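Local coordinates for CT296 (Chlamydia trachomatis, PDB 3QH6), which is of unknown function but structurally resembles Fe(II) 2-oxoglutarate-dependent enzymes and may therefore have a related iron-dependent role, at residues Arg58-His62 / Leu92-Val98. Sequence-based numbering, arbitrary orientation.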
loop_
_atom_site.group_PDB
_atom_site.type_symbol
_atom_site.label_atom_id
_atom_site.label_comp_id
_atom_site.label_asym_id
_atom_site.label_seq_id
_atom_site.Cartn_x
_atom_site.Cartn_y
_atom_site.Cartn_z
ATOM N N ARG A 58 -12.845 6.106 8.438
ATOM C CA ARG A 58 -12.029 5.322 7.513
ATOM C C ARG A 58 -10.544 5.702 7.612
ATOM O O ARG A 58 -9.721 5.171 6.883
ATOM C CB ARG A 58 -12.529 5.522 6.070
ATOM C CG ARG A 58 -13.769 4.684 5.752
ATOM C CD ARG A 58 -14.173 4.705 4.287
ATOM N NE ARG A 58 -14.709 6.003 3.892
ATOM C CZ ARG A 58 -14.084 6.871 3.096
ATOM N NH1 ARG A 58 -12.889 6.591 2.582
ATOM N NH2 ARG A 58 -14.666 8.029 2.808
ATOM N N GLU A 59 -10.213 6.623 8.514
ATOM C CA GLU A 59 -8.828 7.047 8.737
ATOM C C GLU A 59 -8.142 6.236 9.848
ATOM O O GLU A 59 -8.749 5.917 10.865
ATOM C CB GLU A 59 -8.791 8.518 9.156
ATOM C CG GLU A 59 -9.129 9.491 8.075
ATOM C CD GLU A 59 -9.160 10.918 8.586
ATOM O OE1 GLU A 59 -9.857 11.151 9.600
ATOM O OE2 GLU A 59 -8.487 11.792 7.986
ATOM N N ASN A 60 -6.868 5.923 9.640
ATOM C CA ASN A 60 -6.050 5.224 10.623
ATOM C C ASN A 60 -6.733 3.962 11.115
ATOM O O ASN A 60 -6.867 3.725 12.321
ATOM C CB ASN A 60 -5.682 6.179 11.760
ATOM C CG ASN A 60 -4.880 7.374 11.255
ATOM O OD1 ASN A 60 -4.131 7.260 10.275
ATOM N ND2 ASN A 60 -5.052 8.531 11.898
ATOM N N VAL A 61 -7.166 3.134 10.177
ATOM C CA VAL A 61 -7.813 1.875 10.569
ATOM C C VAL A 61 -6.830 0.869 11.198
ATOM O O VAL A 61 -7.261 -0.086 11.834
ATOM C CB VAL A 61 -8.581 1.236 9.396
ATOM C CG1 VAL A 61 -9.725 2.165 8.973
ATOM C CG2 VAL A 61 -7.646 0.929 8.220
ATOM N N HIS A 62 -5.520 1.093 11.067
ATOM C CA HIS A 62 -4.572 0.235 11.771
ATOM C C HIS A 62 -4.696 0.367 13.282
ATOM O O HIS A 62 -4.277 -0.534 14.014
ATOM C CB HIS A 62 -3.124 0.470 11.375
ATOM C CG HIS A 62 -2.555 1.765 11.857
ATOM N ND1 HIS A 62 -2.817 2.973 11.235
ATOM C CD2 HIS A 62 -1.722 2.046 12.885
ATOM C CE1 HIS A 62 -2.173 3.938 11.866
ATOM N NE2 HIS A 62 -1.514 3.404 12.880
ATOM N N LEU A 92 4.913 2.785 9.443
ATOM C CA LEU A 92 3.558 3.220 9.136
ATOM C C LEU A 92 3.129 4.296 10.125
ATOM O O LEU A 92 3.203 4.073 11.329
ATOM C CB LEU A 92 2.603 2.019 9.210
ATOM C CG LEU A 92 1.148 2.328 8.878
ATOM C CD1 LEU A 92 0.986 2.595 7.411
ATOM C CD2 LEU A 92 0.226 1.155 9.300
ATOM N N VAL A 93 2.674 5.453 9.628
ATOM C CA VAL A 93 2.260 6.563 10.496
ATOM C C VAL A 93 0.781 6.928 10.297
ATOM O O VAL A 93 0.140 7.441 11.212
ATOM C CB VAL A 93 3.155 7.824 10.301
ATOM C CG1 VAL A 93 4.578 7.530 10.793
ATOM C CG2 VAL A 93 3.150 8.329 8.809
ATOM N N ARG A 94 0.240 6.680 9.109
ATOM C CA ARG A 94 -1.155 7.038 8.831
ATOM C C ARG A 94 -1.700 6.074 7.812
ATOM O O ARG A 94 -0.931 5.507 7.034
ATOM C CB ARG A 94 -1.234 8.462 8.236
ATOM C CG ARG A 94 -0.911 9.566 9.248
ATOM C CD ARG A 94 -1.002 10.968 8.580
ATOM N NE ARG A 94 0.068 11.181 7.614
ATOM C CZ ARG A 94 1.320 11.483 7.949
ATOM N NH1 ARG A 94 1.649 11.581 9.227
ATOM N NH2 ARG A 94 2.251 11.676 7.017
ATOM N N ASP A 95 -3.018 5.884 7.781
ATOM C CA ASP A 95 -3.598 5.121 6.682
ATOM C C ASP A 95 -5.020 5.605 6.355
ATOM O O ASP A 95 -5.598 6.396 7.087
ATOM C CB ASP A 95 -3.541 3.626 6.998
ATOM C CG ASP A 95 -4.599 3.196 7.955
ATOM O OD1 ASP A 95 -5.775 3.562 7.739
ATOM O OD2 ASP A 95 -4.247 2.494 8.920
ATOM N N LEU A 96 -5.572 5.171 5.233
ATOM C CA LEU A 96 -6.943 5.554 4.901
ATOM C C LEU A 96 -7.531 4.444 4.063
ATOM O O LEU A 96 -6.939 4.028 3.070
ATOM C CB LEU A 96 -6.970 6.872 4.104
ATOM C CG LEU A 96 -8.338 7.426 3.672
ATOM C CD1 LEU A 96 -9.171 7.920 4.842
ATOM C CD2 LEU A 96 -8.185 8.559 2.657
ATOM N N TRP A 97 -8.702 3.967 4.441
ATOM C CA TRP A 97 -9.375 2.955 3.641
ATOM C C TRP A 97 -10.262 3.680 2.642
ATOM O O TRP A 97 -11.139 4.426 3.038
ATOM C CB TRP A 97 -10.222 2.106 4.576
ATOM C CG TRP A 97 -11.001 1.045 3.869
ATOM C CD1 TRP A 97 -10.596 0.295 2.822
ATOM C CD2 TRP A 97 -12.328 0.617 4.199
ATOM N NE1 TRP A 97 -11.606 -0.600 2.465
ATOM C CE2 TRP A 97 -12.675 -0.407 3.299
ATOM C CE3 TRP A 97 -13.258 1.011 5.168
ATOM C CZ2 TRP A 97 -13.911 -1.041 3.335
ATOM C CZ3 TRP A 97 -14.483 0.388 5.200
ATOM C CH2 TRP A 97 -14.801 -0.634 4.285
ATOM N N VAL A 98 -10.032 3.492 1.348
ATOM C CA VAL A 98 -10.717 4.328 0.348
ATOM C C VAL A 98 -11.551 3.466 -0.608
ATOM O O VAL A 98 -11.169 2.336 -0.940
ATOM C CB VAL A 98 -9.728 5.183 -0.476
ATOM C CG1 VAL A 98 -9.001 6.204 0.415
ATOM C CG2 VAL A 98 -8.736 4.314 -1.189
#
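Strand 91-98 is an edge strand of the antiparallel sheet in this cupin-clan protein, paired on one side with strand 145-151. Its other edge receives the loop 58-62, which leads into helix 66-75, through a single bridge between E59 and L96: W97 N donates to R58 O (2.9 Å) and N60 N to D95 O (2.9 Å). Side chains prolong this pairing at both ends. R58, long enough to run beside the W97 indole, sends NH1 to W97 O (2.8 Å). The side-chain amide of N60 stands in for a backbone carbonyl, OD1 accepting from D95 N at 3.1 Å; asparagine also tolerates the left-handed backbone (52/51) that turns the chain off the strand. The p rotamer of buried D95 brings its carboxylate to the first backbone amides of the 3-10 segment, where OD1 accepts from V61 N (2.8 Å) and OD2 from H62 N (2.9 Å). H62, also p, sets its ring beside the strand edge: ND1 reaches D95 OD2 (2.8 Å), a His-carboxylate hydrogen bond, and L92 CD2 covers one face, 4.1 Å from the centroid, as a CH-pi contact. Buried V61 packs on L39, V68 and I146. One aspartate thus gathers three N-H donors, which stabilise the buried carboxylate and fix the loop's turn against the sheet edge.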